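Local coordinates for 2-oxoglutarate (2OG) and Fe(II)-dependent oxygenase superfamily protein (Arabidopsis thaliana, PDB 6KWA) that probably catalyses the 2-oxoglutarate- and iron(II)-dependent oxidation of the auxin indole-3-acetic acid to inactive 2-oxoindole-3-acetic acid in the plant, at residues I5-V10 with Q17-A22; E132-V137 with S257-A262; E144-F149 with G247-D252; L126-A131 with E138-K143. All coordinates share one frame; numbering follows the deposited sequence.

Interaction 1. Residues I5-V10 with Q17-A22; sequences IDLEEV and QKIREA
The carbonyl oxygen of Lys-18 accepts the helical bond from Ala-22 N (3.1 Å) and is also touched by Ile-5, whose CD1 lies 3.3 Å from Lys-18 O. That methyl comes in from strand 4-6 onto helix 12-25. CG1 of Ile-5 stands anti to the carbonyl carbon, and an extended second torsion (chi2 -169°) carries CD1 to the helix surface. There Ile-5 CD1 lies 3.8 Å from Ile-19 CG1 and 4.1 Å from Ala-22 CB, with the two isoleucine side chains crossing at about a right angle. Leu-7 adds a looser apolar touch, its CD2 being 4.3 Å from Ile-19 CD1.

The charged pair is different in kind. Glu-9 bends at its second torsion, while the chain of Lys-18 is extended beyond CG; OE1 of Glu-9 remains 4.1 Å from Lys-18 NZ, too far for a salt bridge, so any attraction should be modest. On the strand side the chain turns sharply. Asp-6 OD1 receives Glu-8 N at 2.9 Å in an Asx turn, met from above the carboxylate plane, and the same oxygen is bonded to Asn-33.

The strand is the first of the beta-alpha-beta unit 4-6, 12-25, 28-32. Its junction with the helix therefore rests mainly on the buried isoleucines and Ala-22, the charged pair probably adding little more than a weak electrostatic attraction.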
loop_
_atom_site.group_PDB
_atom_site.type_symbol
_atom_site.label_atom_id
_atom_site.label_comp_id
_atom_site.label_asym_id
_atom_site.label_seq_id
_atom_site.Cartn_x
_atom_site.Cartn_y
_atom_site.Cartn_z
ATOM N N ILE A 5 -8.626 11.785 5.664
ATOM C CA ILE A 5 -7.886 12.436 6.739
ATOM C C ILE A 5 -6.891 13.475 6.235
ATOM O O ILE A 5 -6.048 13.183 5.391
ATOM C CB ILE A 5 -7.175 11.368 7.596
ATOM C CG1 ILE A 5 -8.278 10.625 8.360
ATOM C CG2 ILE A 5 -6.181 11.990 8.546
ATOM C CD1 ILE A 5 -7.803 9.716 9.435
ATOM N N ASP A 6 -7.008 14.687 6.764
ATOM C CA ASP A 6 -6.155 15.831 6.410
ATOM C C ASP A 6 -4.893 15.811 7.250
ATOM O O ASP A 6 -4.933 16.157 8.426
ATOM C CB ASP A 6 -6.939 17.142 6.636
ATOM C CG ASP A 6 -6.205 18.400 6.115
ATOM O OD1 ASP A 6 -4.990 18.371 5.821
ATOM O OD2 ASP A 6 -6.882 19.441 6.000
ATOM N N LEU A 7 -3.759 15.474 6.638
ATOM C CA LEU A 7 -2.510 15.342 7.375
ATOM C C LEU A 7 -1.936 16.704 7.749
ATOM O O LEU A 7 -0.932 16.760 8.457
ATOM C CB LEU A 7 -1.483 14.550 6.555
ATOM C CG LEU A 7 -1.851 13.073 6.292
ATOM C CD1 LEU A 7 -0.739 12.348 5.567
ATOM C CD2 LEU A 7 -2.187 12.329 7.590
ATOM N N GLU A 8 -2.570 17.793 7.292
ATOM C CA GLU A 8 -2.166 19.148 7.742
ATOM C C GLU A 8 -3.071 19.702 8.859
ATOM O O GLU A 8 -3.069 20.896 9.121
ATOM C CB GLU A 8 -2.128 20.156 6.595
ATOM C CG GLU A 8 -0.965 19.944 5.637
ATOM C CD GLU A 8 -0.988 20.918 4.464
ATOM O OE1 GLU A 8 -1.995 21.645 4.289
ATOM O OE2 GLU A 8 0.013 20.968 3.721
ATOM N N GLU A 9 -3.854 18.834 9.490
ATOM C CA GLU A 9 -4.627 19.215 10.669
ATOM C C GLU A 9 -3.658 19.745 11.709
ATOM O O GLU A 9 -2.625 19.122 11.959
ATOM C CB GLU A 9 -5.415 18.012 11.209
ATOM C CG GLU A 9 -5.893 18.168 12.643
ATOM C CD GLU A 9 -7.074 19.089 12.798
ATOM O OE1 GLU A 9 -8.076 18.922 12.061
ATOM O OE2 GLU A 9 -6.982 19.996 13.658
ATOM N N VAL A 10 -3.959 20.907 12.285
ATOM C CA VAL A 10 -2.959 21.595 13.106
ATOM C C VAL A 10 -2.782 20.881 14.446
ATOM O O VAL A 10 -1.681 20.825 14.993
ATOM C CB VAL A 10 -3.313 23.091 13.353
ATOM C CG1 VAL A 10 -4.635 23.246 14.111
ATOM C CG2 VAL A 10 -2.195 23.771 14.125
ATOM N N GLN A 17 -6.076 10.953 16.661
ATOM C CA GLN A 17 -7.289 10.257 17.041
ATOM C C GLN A 17 -8.106 9.889 15.809
ATOM O O GLN A 17 -8.681 8.797 15.739
ATOM C CB GLN A 17 -8.116 11.095 17.993
ATOM C CG GLN A 17 -9.556 10.684 18.001
ATOM C CD GLN A 17 -10.226 11.082 19.268
ATOM O OE1 GLN A 17 -9.734 10.774 20.358
ATOM N NE2 GLN A 17 -11.354 11.782 19.151
ATOM N N LYS A 18 -8.182 10.803 14.847
ATOM C CA LYS A 18 -8.881 10.487 13.604
ATOM C C LYS A 18 -8.197 9.323 12.899
ATOM O O LYS A 18 -8.867 8.468 12.350
ATOM C CB LYS A 18 -8.952 11.712 12.675
ATOM C CG LYS A 18 -10.145 12.624 12.961
ATOM C CD LYS A 18 -10.007 13.950 12.216
ATOM C CE LYS A 18 -11.211 14.850 12.442
ATOM N NZ LYS A 18 -11.081 16.119 11.640
ATOM N N ILE A 19 -6.866 9.290 12.896
ATOM C CA ILE A 19 -6.178 8.180 12.257
ATOM C C ILE A 19 -6.530 6.873 12.976
ATOM O O ILE A 19 -6.950 5.876 12.351
ATOM C CB ILE A 19 -4.670 8.418 12.228
ATOM C CG1 ILE A 19 -4.364 9.438 11.128
ATOM C CG2 ILE A 19 -3.908 7.099 11.958
ATOM C CD1 ILE A 19 -2.992 10.128 11.240
ATOM N N ARG A 20 -6.402 6.885 14.287
ATOM C CA ARG A 20 -6.655 5.696 15.070
ATOM C C ARG A 20 -8.089 5.171 14.868
ATOM O O ARG A 20 -8.293 3.983 14.699
ATOM C CB ARG A 20 -6.434 5.994 16.538
ATOM C CG ARG A 20 -6.945 4.899 17.461
ATOM C CD ARG A 20 -6.551 5.221 18.919
ATOM N NE ARG A 20 -7.293 4.392 19.861
ATOM C CZ ARG A 20 -7.154 4.465 21.179
ATOM N NH1 ARG A 20 -6.316 5.338 21.709
ATOM N NH2 ARG A 20 -7.848 3.672 21.963
ATOM N N GLU A 21 -9.078 6.049 14.827
ATOM C CA GLU A 21 -10.443 5.551 14.800
ATOM C C GLU A 21 -10.816 5.061 13.419
ATOM O O GLU A 21 -11.556 4.080 13.293
ATOM C CB GLU A 21 -11.447 6.628 15.244
ATOM C CG GLU A 21 -11.639 6.677 16.757
ATOM C CD GLU A 21 -12.216 7.991 17.260
ATOM O OE1 GLU A 21 -13.051 8.610 16.550
ATOM O OE2 GLU A 21 -11.875 8.373 18.399
ATOM N N ALA A 22 -10.268 5.697 12.391
ATOM C CA ALA A 22 -10.407 5.166 11.041
ATOM C C ALA A 22 -9.829 3.764 10.956
ATOM O O ALA A 22 -10.480 2.825 10.469
ATOM C CB ALA A 22 -9.708 6.084 10.042
#

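Interaction 2. Residues E132-V137 with S257-A262; sequences ESYGLV and SEFVDA
A Schellman motif closes helix 106-133, with Gly-135 at positive phi (68°), and the residues flanking that glycine, Tyr-134 and Leu-136, meet Phe-259 and Glu-258 of the 3-10 turn 257-259. The main element is a T-shaped aromatic pair. Phe-259 directs its edge at the face of Tyr-134, the ring planes standing at 83° and the centroids 4.8 Å apart. CE1 of Phe-259 sits 3.6 Å above the tyrosine plane, over the ring centre, while CZ of Phe-259 approaches Tyr-134 CD2. The tyrosine hydroxyl is occupied elsewhere, being hydrogen-bonded to Glu-24, and Phe-259 makes a second edge-to-face pair with Trp-218.

Leu-136 supplies both methyls. Leu-136 CD2 comes obliquely to the Phe-259 ring, 3.7 Å from Phe-259 CE2, whereas Leu-136 CD1 lies 4.1 Å from Glu-258 CB. The buried leucine thus bridges the aromatic and acidic parts of the turn. This contact joins the end of the long helix to the loop that follows strand 237-245, away from the metal site. The second torsion of Glu-258 (chi2 101°) bends CD out of the extended line; its carboxylate lies close to that of Glu-138, a like charge, and OE2 of Glu-258 is 3.5 Å from Val-137 CG2.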
loop_
_atom_site.group_PDB
_atom_site.type_symbol
_atom_site.label_atom_id
_atom_site.label_comp_id
_atom_site.label_asym_id
_atom_site.label_seq_id
_atom_site.Cartn_x
_atom_site.Cartn_y
_atom_site.Cartn_z
ATOM N N GLU A 132 1.494 7.077 18.389
ATOM C CA GLU A 132 1.155 8.242 19.194
ATOM C C GLU A 132 -0.320 8.270 19.611
ATOM O O GLU A 132 -0.666 8.727 20.703
ATOM C CB GLU A 132 1.518 9.521 18.434
ATOM C CG GLU A 132 3.052 9.715 18.252
ATOM C CD GLU A 132 3.393 10.956 17.432
ATOM O OE1 GLU A 132 2.471 11.596 16.856
ATOM O OE2 GLU A 132 4.585 11.317 17.382
ATOM N N SER A 133 -1.205 7.791 18.750
ATOM C CA SER A 133 -2.619 7.833 19.066
ATOM C C SER A 133 -2.964 6.876 20.195
ATOM O O SER A 133 -4.028 6.969 20.802
ATOM C CB SER A 133 -3.446 7.485 17.822
ATOM O OG SER A 133 -3.376 6.097 17.563
ATOM N N TYR A 134 -2.077 5.939 20.477
ATOM C CA TYR A 134 -2.287 5.045 21.605
ATOM C C TYR A 134 -1.494 5.461 22.852
ATOM O O TYR A 134 -1.600 4.808 23.900
ATOM C CB TYR A 134 -1.900 3.604 21.215
ATOM C CG TYR A 134 -2.899 2.916 20.303
ATOM C CD1 TYR A 134 -4.132 2.519 20.779
ATOM C CD2 TYR A 134 -2.603 2.676 18.960
ATOM C CE1 TYR A 134 -5.069 1.891 19.941
ATOM C CE2 TYR A 134 -3.529 2.064 18.109
ATOM C CZ TYR A 134 -4.756 1.671 18.598
ATOM O OH TYR A 134 -5.684 1.048 17.773
ATOM N N GLY A 135 -0.700 6.527 22.738
ATOM C CA GLY A 135 0.139 6.988 23.847
ATOM C C GLY A 135 1.280 6.036 24.206
ATOM O O GLY A 135 1.743 5.998 25.344
ATOM N N LEU A 136 1.751 5.291 23.210
ATOM C CA LEU A 136 2.807 4.313 23.376
ATOM C C LEU A 136 4.161 4.967 23.577
ATOM O O LEU A 136 4.379 6.103 23.132
ATOM C CB LEU A 136 2.876 3.400 22.158
ATOM C CG LEU A 136 2.101 2.089 22.073
ATOM C CD1 LEU A 136 0.822 2.077 22.869
ATOM C CD2 LEU A 136 1.905 1.693 20.603
ATOM N N VAL A 137 5.044 4.241 24.259
ATOM C CA VAL A 137 6.420 4.664 24.468
ATOM C C VAL A 137 7.275 4.235 23.289
ATOM O O VAL A 137 8.267 4.879 22.973
ATOM C CB VAL A 137 7.012 4.115 25.795
ATOM C CG1 VAL A 137 6.195 4.647 26.969
ATOM C CG2 VAL A 137 7.032 2.608 25.805
ATOM N N SER A 257 3.558 -4.552 25.014
ATOM C CA SER A 257 2.844 -4.967 26.226
ATOM C C SER A 257 1.566 -4.177 26.497
ATOM O O SER A 257 0.552 -4.751 26.919
ATOM C CB SER A 257 3.775 -4.882 27.430
ATOM O OG SER A 257 4.143 -3.530 27.657
ATOM N N GLU A 258 1.621 -2.860 26.283
ATOM C CA GLU A 258 0.473 -1.992 26.555
ATOM C C GLU A 258 -0.850 -2.496 25.951
ATOM O O GLU A 258 -1.924 -2.174 26.446
ATOM C CB GLU A 258 0.710 -0.559 26.048
ATOM C CG GLU A 258 1.843 0.260 26.695
ATOM C CD GLU A 258 3.101 0.319 25.857
ATOM O OE1 GLU A 258 3.369 -0.655 25.118
ATOM O OE2 GLU A 258 3.786 1.385 25.896
ATOM N N PHE A 259 -0.750 -3.212 24.835
ATOM C CA PHE A 259 -1.906 -3.713 24.094
ATOM C C PHE A 259 -2.500 -5.000 24.648
ATOM O O PHE A 259 -3.625 -5.370 24.331
ATOM C CB PHE A 259 -1.520 -3.962 22.639
ATOM C CG PHE A 259 -1.470 -2.724 21.812
ATOM C CD1 PHE A 259 -2.548 -1.851 21.795
ATOM C CD2 PHE A 259 -0.348 -2.432 21.045
ATOM C CE1 PHE A 259 -2.510 -0.703 21.033
ATOM C CE2 PHE A 259 -0.302 -1.290 20.274
ATOM C CZ PHE A 259 -1.391 -0.425 20.266
ATOM N N VAL A 260 -1.692 -5.729 25.397
ATOM C CA VAL A 260 -2.127 -7.015 25.882
ATOM C C VAL A 260 -2.372 -6.982 27.367
ATOM O O VAL A 260 -1.475 -6.662 28.149
ATOM C CB VAL A 260 -1.093 -8.095 25.573
ATOM C CG1 VAL A 260 -1.641 -9.464 25.970
ATOM C CG2 VAL A 260 -0.733 -8.043 24.088
ATOM N N ASP A 261 -3.592 -7.319 27.756
ATOM C CA ASP A 261 -3.915 -7.399 29.165
ATOM C C ASP A 261 -5.145 -8.271 29.384
ATOM O O ASP A 261 -5.651 -8.907 28.452
ATOM C CB ASP A 261 -4.086 -5.998 29.755
ATOM C CG ASP A 261 -4.989 -5.119 28.927
ATOM O OD1 ASP A 261 -6.213 -5.387 28.919
ATOM O OD2 ASP A 261 -4.463 -4.157 28.295
ATOM N N ALA A 262 -5.609 -8.328 30.624
ATOM C CA ALA A 262 -6.680 -9.246 30.996
ATOM C C ALA A 262 -7.965 -9.039 30.167
ATOM O O ALA A 262 -8.696 -9.995 29.901
ATOM C CB ALA A 262 -6.965 -9.121 32.490
#

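Interaction 3. Residues E144-F149 with G247-D252; sequences EWPSQF and GPMDTD
Packing is tightest where Pro-146 and Trp-145 meet Gly-247 and Pro-248. Gly-247 O lies 3.2 Å from Pro-146 CD, a van der Waals contact with a ring methylene. The Gly-247 to Pro-248 backbone lies over one face of the Trp-145 indole, with Gly-247 CA 4.1 Å above its plane and Pro-248 N on the same face, both offset toward the rim. Pro-248 CD makes a CH-pi contact, 4.3 Å from the centroid of the Trp-145 five-membered ring and 22° off its normal. The proline ring also reaches the indole nitrogen, Pro-248 CG standing 3.6 Å from Trp-145 NE1. Trp-145 also forms edge-to-face pairs with Phe-141 and Phe-174.

On the solvent side there are fewer contacts. Exposed Met-249 meets Pro-146 through CG alone, 3.6 Å from Pro-146 CD, and the two side chains lie at a slant to one another. Glu-144, also exposed, contributes its carbonyl oxygen, 4.0 Å from Met-249 CG.

The two segments lead into strand 147-155 and out of strand 237-245, antiparallel neighbours in the larger sheet. Beyond strand bonds such as Pro-146 with Leu-246, side-chain and van der Waals contacts hold them together, at the margin of the double-stranded beta-helix of 2-oxoglutarate oxygenases.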
loop_
_atom_site.group_PDB
_atom_site.type_symbol
_atom_site.label_atom_id
_atom_site.label_comp_id
_atom_site.label_asym_id
_atom_site.label_seq_id
_atom_site.Cartn_x
_atom_site.Cartn_y
_atom_site.Cartn_z
ATOM N N GLU A 144 13.135 -0.840 12.139
ATOM C CA GLU A 144 13.922 -1.896 11.519
ATOM C C GLU A 144 13.038 -2.713 10.578
ATOM O O GLU A 144 13.391 -3.829 10.192
ATOM C CB GLU A 144 14.529 -2.827 12.574
ATOM C CG GLU A 144 15.289 -2.158 13.728
ATOM C CD GLU A 144 16.435 -1.273 13.284
ATOM O OE1 GLU A 144 17.007 -1.507 12.196
ATOM O OE2 GLU A 144 16.770 -0.336 14.042
ATOM N N TRP A 145 11.870 -2.173 10.245
ATOM C CA TRP A 145 10.939 -2.880 9.379
ATOM C C TRP A 145 11.159 -2.506 7.925
ATOM O O TRP A 145 11.142 -1.336 7.572
ATOM C CB TRP A 145 9.485 -2.577 9.775
ATOM C CG TRP A 145 9.095 -3.076 11.124
ATOM C CD1 TRP A 145 9.908 -3.652 12.062
ATOM C CD2 TRP A 145 7.782 -3.054 11.688
ATOM N NE1 TRP A 145 9.178 -3.978 13.182
ATOM C CE2 TRP A 145 7.870 -3.625 12.978
ATOM C CE3 TRP A 145 6.543 -2.593 11.235
ATOM C CZ2 TRP A 145 6.768 -3.755 13.810
ATOM C CZ3 TRP A 145 5.440 -2.724 12.064
ATOM C CH2 TRP A 145 5.556 -3.309 13.334
ATOM N N PRO A 146 11.323 -3.507 7.062
ATOM C CA PRO A 146 11.519 -3.240 5.629
ATOM C C PRO A 146 10.206 -2.873 4.915
ATOM O O PRO A 146 9.106 -3.232 5.362
ATOM C CB PRO A 146 12.039 -4.575 5.104
ATOM C CG PRO A 146 11.303 -5.593 5.991
ATOM C CD PRO A 146 11.256 -4.948 7.363
ATOM N N SER A 147 10.326 -2.141 3.819
ATOM C CA SER A 147 9.179 -1.857 2.979
ATOM C C SER A 147 9.355 -2.520 1.625
ATOM O O SER A 147 10.446 -2.954 1.271
ATOM C CB SER A 147 8.965 -0.362 2.819
ATOM O OG SER A 147 8.627 0.205 4.061
ATOM N N GLN A 148 8.248 -2.631 0.906
ATOM C CA GLN A 148 8.192 -3.285 -0.388
ATOM C C GLN A 148 7.422 -2.419 -1.372
ATOM O O GLN A 148 6.379 -1.853 -1.054
ATOM C CB GLN A 148 7.537 -4.659 -0.265
ATOM C CG GLN A 148 7.323 -5.420 -1.571
ATOM C CD GLN A 148 6.784 -6.818 -1.313
ATOM O OE1 GLN A 148 6.781 -7.278 -0.171
ATOM N NE2 GLN A 148 6.262 -7.473 -2.346
ATOM N N PHE A 149 7.982 -2.297 -2.565
ATOM C CA PHE A 149 7.397 -1.514 -3.628
ATOM C C PHE A 149 6.751 -2.465 -4.641
ATOM O O PHE A 149 7.348 -3.480 -4.990
ATOM C CB PHE A 149 8.501 -0.665 -4.219
ATOM C CG PHE A 149 8.071 0.270 -5.289
ATOM C CD1 PHE A 149 7.326 1.401 -4.991
ATOM C CD2 PHE A 149 8.515 0.079 -6.594
ATOM C CE1 PHE A 149 6.984 2.300 -5.999
ATOM C CE2 PHE A 149 8.179 0.961 -7.604
ATOM C CZ PHE A 149 7.404 2.075 -7.309
ATOM N N GLY A 247 6.170 -6.228 8.281
ATOM C CA GLY A 247 6.539 -6.452 9.662
ATOM C C GLY A 247 8.032 -6.703 9.775
ATOM O O GLY A 247 8.800 -6.416 8.859
ATOM N N PRO A 248 8.460 -7.231 10.920
ATOM C CA PRO A 248 9.881 -7.542 11.073
ATOM C C PRO A 248 10.336 -8.661 10.131
ATOM O O PRO A 248 9.593 -9.623 9.882
ATOM C CB PRO A 248 9.993 -7.990 12.540
ATOM C CG PRO A 248 8.691 -7.578 13.192
ATOM C CD PRO A 248 7.668 -7.607 12.103
ATOM N N MET A 249 11.554 -8.499 9.627
ATOM C CA MET A 249 12.259 -9.456 8.783
ATOM C C MET A 249 12.511 -10.750 9.543
ATOM O O MET A 249 11.971 -11.822 9.250
ATOM C CB MET A 249 13.642 -8.904 8.422
ATOM C CG MET A 249 13.734 -7.393 8.331
ATOM S SD MET A 249 15.345 -6.788 7.739
ATOM C CE MET A 249 15.338 -7.154 5.999
ATOM N N ASP A 250 13.400 -10.583 10.521
ATOM C CA ASP A 250 13.980 -11.631 11.345
ATOM C C ASP A 250 12.975 -12.166 12.356
ATOM O O ASP A 250 12.313 -13.192 12.155
ATOM C CB ASP A 250 15.177 -11.068 12.131
ATOM C CG ASP A 250 16.120 -10.225 11.272
ATOM O OD1 ASP A 250 16.301 -10.509 10.064
ATOM O OD2 ASP A 250 16.675 -9.252 11.831
ATOM N N THR A 251 12.937 -11.434 13.470
ATOM C CA THR A 251 12.055 -11.625 14.613
ATOM C C THR A 251 10.652 -12.049 14.213
ATOM O O THR A 251 10.178 -11.716 13.128
ATOM C CB THR A 251 11.983 -10.304 15.431
ATOM O OG1 THR A 251 13.296 -9.957 15.888
ATOM C CG2 THR A 251 11.000 -10.382 16.612
ATOM N N ASP A 252 9.974 -12.777 15.090
ATOM C CA ASP A 252 8.572 -13.044 14.855
ATOM C C ASP A 252 7.840 -12.052 15.772
ATOM O O ASP A 252 8.038 -12.040 16.987
ATOM C CB ASP A 252 8.251 -14.522 15.117
ATOM C CG ASP A 252 6.813 -14.887 14.800
ATOM O OD1 ASP A 252 5.951 -13.988 14.700
ATOM O OD2 ASP A 252 6.563 -16.090 14.564
#

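Interaction 4. Residues L126-A131 with E138-K143; sequences LARKLA and ETDFFK
Charged contacts converge on Asp-140 OD1, which is approached by both terminal nitrogens of Arg-128. NH2 of Arg-128 is 2.9 Å from Asp-140 OD1 and NH1 of Arg-128 is 3.0 Å from the same oxygen. Both bonds are weak by geometry, with N-H...O angles near 122°, and the guanidinium and carboxylate planes are 72° apart. The salt bridge is therefore a forked one to a single oxygen. The other oxygen, Asp-140 OD2, forms a salt bridge with Lys-143 NZ at 3.3 Å, its hydrogen bond weak, making a three-residue network in which the acid probably offsets two positive charges.

Arg-128 is shaped for this by a bend at chi3 (-56°), which turns NE out of the extended chain. Thr-139 O lies 3.3 Å above the guanidinium plane, over its centre, at a poor angle for hydrogen bonding to NH1.

Apolar contacts come from two phenylalanines set against helix alanines. Phe-141 CE2 is 3.6 Å from Ala-131 CB, and the edge of the same ring meets Ala-127 O nearly in plane. Phe-142 CD2 is 3.7 Å from Ala-127 CB, and its CZ approaches Arg-128 NH2, the guanidinium and ring planes being nearly perpendicular. Beyond, Phe-141 stacks with Trp-218.

Two overlapping type I turns, Glu-138 to Phe-141 and Asp-140 to Lys-143, fold residues 138-143 back onto helix 106-133: a helix-to-strand connection leading into strand 147-155 of the double-stranded beta-helix fold.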
loop_
_atom_site.group_PDB
_atom_site.type_symbol
_atom_site.label_atom_id
_atom_site.label_comp_id
_atom_site.label_asym_id
_atom_site.label_seq_id
_atom_site.Cartn_x
_atom_site.Cartn_y
_atom_site.Cartn_z
ATOM N N LEU A 126 2.970 7.914 9.262
ATOM C CA LEU A 126 1.641 7.359 9.619
ATOM C C LEU A 126 1.839 6.303 10.686
ATOM O O LEU A 126 1.070 6.209 11.619
ATOM C CB LEU A 126 0.931 6.774 8.402
ATOM C CG LEU A 126 0.558 7.806 7.312
ATOM C CD1 LEU A 126 0.041 7.123 6.023
ATOM C CD2 LEU A 126 -0.481 8.772 7.828
ATOM N N ALA A 127 2.891 5.504 10.557
ATOM C CA ALA A 127 3.135 4.485 11.573
ATOM C C ALA A 127 3.396 5.131 12.946
ATOM O O ALA A 127 2.829 4.712 13.950
ATOM C CB ALA A 127 4.305 3.623 11.173
ATOM N N ARG A 128 4.237 6.152 12.981
ATOM C CA ARG A 128 4.529 6.835 14.244
ATOM C C ARG A 128 3.247 7.436 14.782
ATOM O O ARG A 128 2.965 7.364 15.981
ATOM C CB ARG A 128 5.605 7.911 14.092
ATOM C CG ARG A 128 5.992 8.557 15.454
ATOM C CD ARG A 128 7.088 9.562 15.272
ATOM N NE ARG A 128 8.247 8.937 14.633
ATOM C CZ ARG A 128 9.380 8.613 15.253
ATOM N NH1 ARG A 128 9.552 8.914 16.534
ATOM N NH2 ARG A 128 10.366 8.023 14.578
ATOM N N LYS A 129 2.440 8.015 13.898
ATOM C CA LYS A 129 1.200 8.624 14.364
ATOM C C LYS A 129 0.259 7.593 15.012
ATOM O O LYS A 129 -0.452 7.915 15.961
ATOM C CB LYS A 129 0.484 9.340 13.231
ATOM C CG LYS A 129 1.158 10.622 12.770
ATOM C CD LYS A 129 0.274 11.345 11.769
ATOM C CE LYS A 129 1.028 12.477 11.052
ATOM N NZ LYS A 129 1.602 13.410 12.011
ATOM N N LEU A 130 0.216 6.376 14.485
ATOM C CA LEU A 130 -0.582 5.309 15.109
ATOM C C LEU A 130 -0.064 4.999 16.517
ATOM O O LEU A 130 -0.837 4.788 17.435
ATOM C CB LEU A 130 -0.557 4.056 14.262
ATOM C CG LEU A 130 -1.571 4.037 13.124
ATOM C CD1 LEU A 130 -1.146 2.935 12.189
ATOM C CD2 LEU A 130 -2.971 3.758 13.669
ATOM N N ALA A 131 1.247 4.911 16.683
ATOM C CA ALA A 131 1.778 4.689 18.032
ATOM C C ALA A 131 1.409 5.874 18.932
ATOM O O ALA A 131 1.026 5.714 20.091
ATOM C CB ALA A 131 3.268 4.496 17.996
ATOM N N GLU A 138 6.892 3.140 22.634
ATOM C CA GLU A 138 7.669 2.635 21.523
ATOM C C GLU A 138 7.352 3.412 20.238
ATOM O O GLU A 138 6.839 2.857 19.273
ATOM C CB GLU A 138 7.344 1.153 21.320
ATOM C CG GLU A 138 7.545 0.253 22.541
ATOM C CD GLU A 138 6.372 0.260 23.529
ATOM O OE1 GLU A 138 5.407 1.022 23.338
ATOM O OE2 GLU A 138 6.420 -0.501 24.518
ATOM N N THR A 139 7.751 4.674 20.183
ATOM C CA THR A 139 7.367 5.511 19.053
ATOM C C THR A 139 8.282 5.270 17.855
ATOM O O THR A 139 8.142 5.911 16.828
ATOM C CB THR A 139 7.359 7.010 19.436
ATOM O OG1 THR A 139 8.644 7.380 19.954
ATOM C CG2 THR A 139 6.279 7.283 20.520
ATOM N N ASP A 140 9.202 4.327 18.004
ATOM C CA ASP A 140 10.158 3.986 16.969
ATOM C C ASP A 140 10.006 2.515 16.558
ATOM O O ASP A 140 10.944 1.933 16.027
ATOM C CB ASP A 140 11.585 4.212 17.489
ATOM C CG ASP A 140 11.993 5.680 17.514
ATOM O OD1 ASP A 140 11.284 6.542 16.934
ATOM O OD2 ASP A 140 12.989 5.981 18.212
ATOM N N PHE A 141 8.841 1.914 16.798
ATOM C CA PHE A 141 8.692 0.460 16.640
ATOM C C PHE A 141 8.964 -0.040 15.225
ATOM O O PHE A 141 9.335 -1.205 15.003
ATOM C CB PHE A 141 7.292 0.005 17.063
ATOM C CG PHE A 141 6.188 0.503 16.184
ATOM C CD1 PHE A 141 5.672 -0.308 15.182
ATOM C CD2 PHE A 141 5.632 1.762 16.372
ATOM C CE1 PHE A 141 4.595 0.131 14.381
ATOM C CE2 PHE A 141 4.556 2.200 15.583
ATOM C CZ PHE A 141 4.052 1.385 14.580
ATOM N N PHE A 142 8.771 0.841 14.254
ATOM C CA PHE A 142 8.801 0.412 12.861
ATOM C C PHE A 142 10.210 0.498 12.260
ATOM O O PHE A 142 10.431 0.007 11.151
ATOM C CB PHE A 142 7.810 1.273 12.063
ATOM C CG PHE A 142 8.038 2.731 12.266
ATOM C CD1 PHE A 142 9.022 3.404 11.561
ATOM C CD2 PHE A 142 7.344 3.413 13.251
ATOM C CE1 PHE A 142 9.274 4.736 11.801
ATOM C CE2 PHE A 142 7.606 4.756 13.489
ATOM C CZ PHE A 142 8.559 5.413 12.759
ATOM N N LYS A 143 11.188 0.999 13.019
ATOM C CA LYS A 143 12.437 1.473 12.397
ATOM C C LYS A 143 13.340 0.417 11.791
ATOM O O LYS A 143 14.165 0.734 10.942
ATOM C CB LYS A 143 13.301 2.248 13.410
ATOM C CG LYS A 143 13.034 3.747 13.478
ATOM C CD LYS A 143 14.276 4.431 14.120
ATOM C CE LYS A 143 14.121 5.952 14.214
ATOM N NZ LYS A 143 14.737 6.553 15.430
#

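Interaction 1 closes first along the chain, within the N-terminal beta-alpha-beta unit. Interactions 2 and 4 both use helix 106-133, lie about 12 Å apart between centres and alternate in sequence; Leu-136 N probably hydrogen-bonds to Ala-131 O between them. Interaction 1 reaches this helix through Ile-19, which packs on Lys-129 and Leu-130, and reaches interaction 2 through a probable hydrogen bond from Arg-20 NH1 to Ser-133 O. Interaction 3 follows interaction 4 directly in sequence, about 14 Å away between centres, and shares the larger sheet with interaction 1, about 25 Å off between centres. The end of the long helix thus joins the N-terminal unit, the loop after strand 237-245 and the approach to strand 147-155.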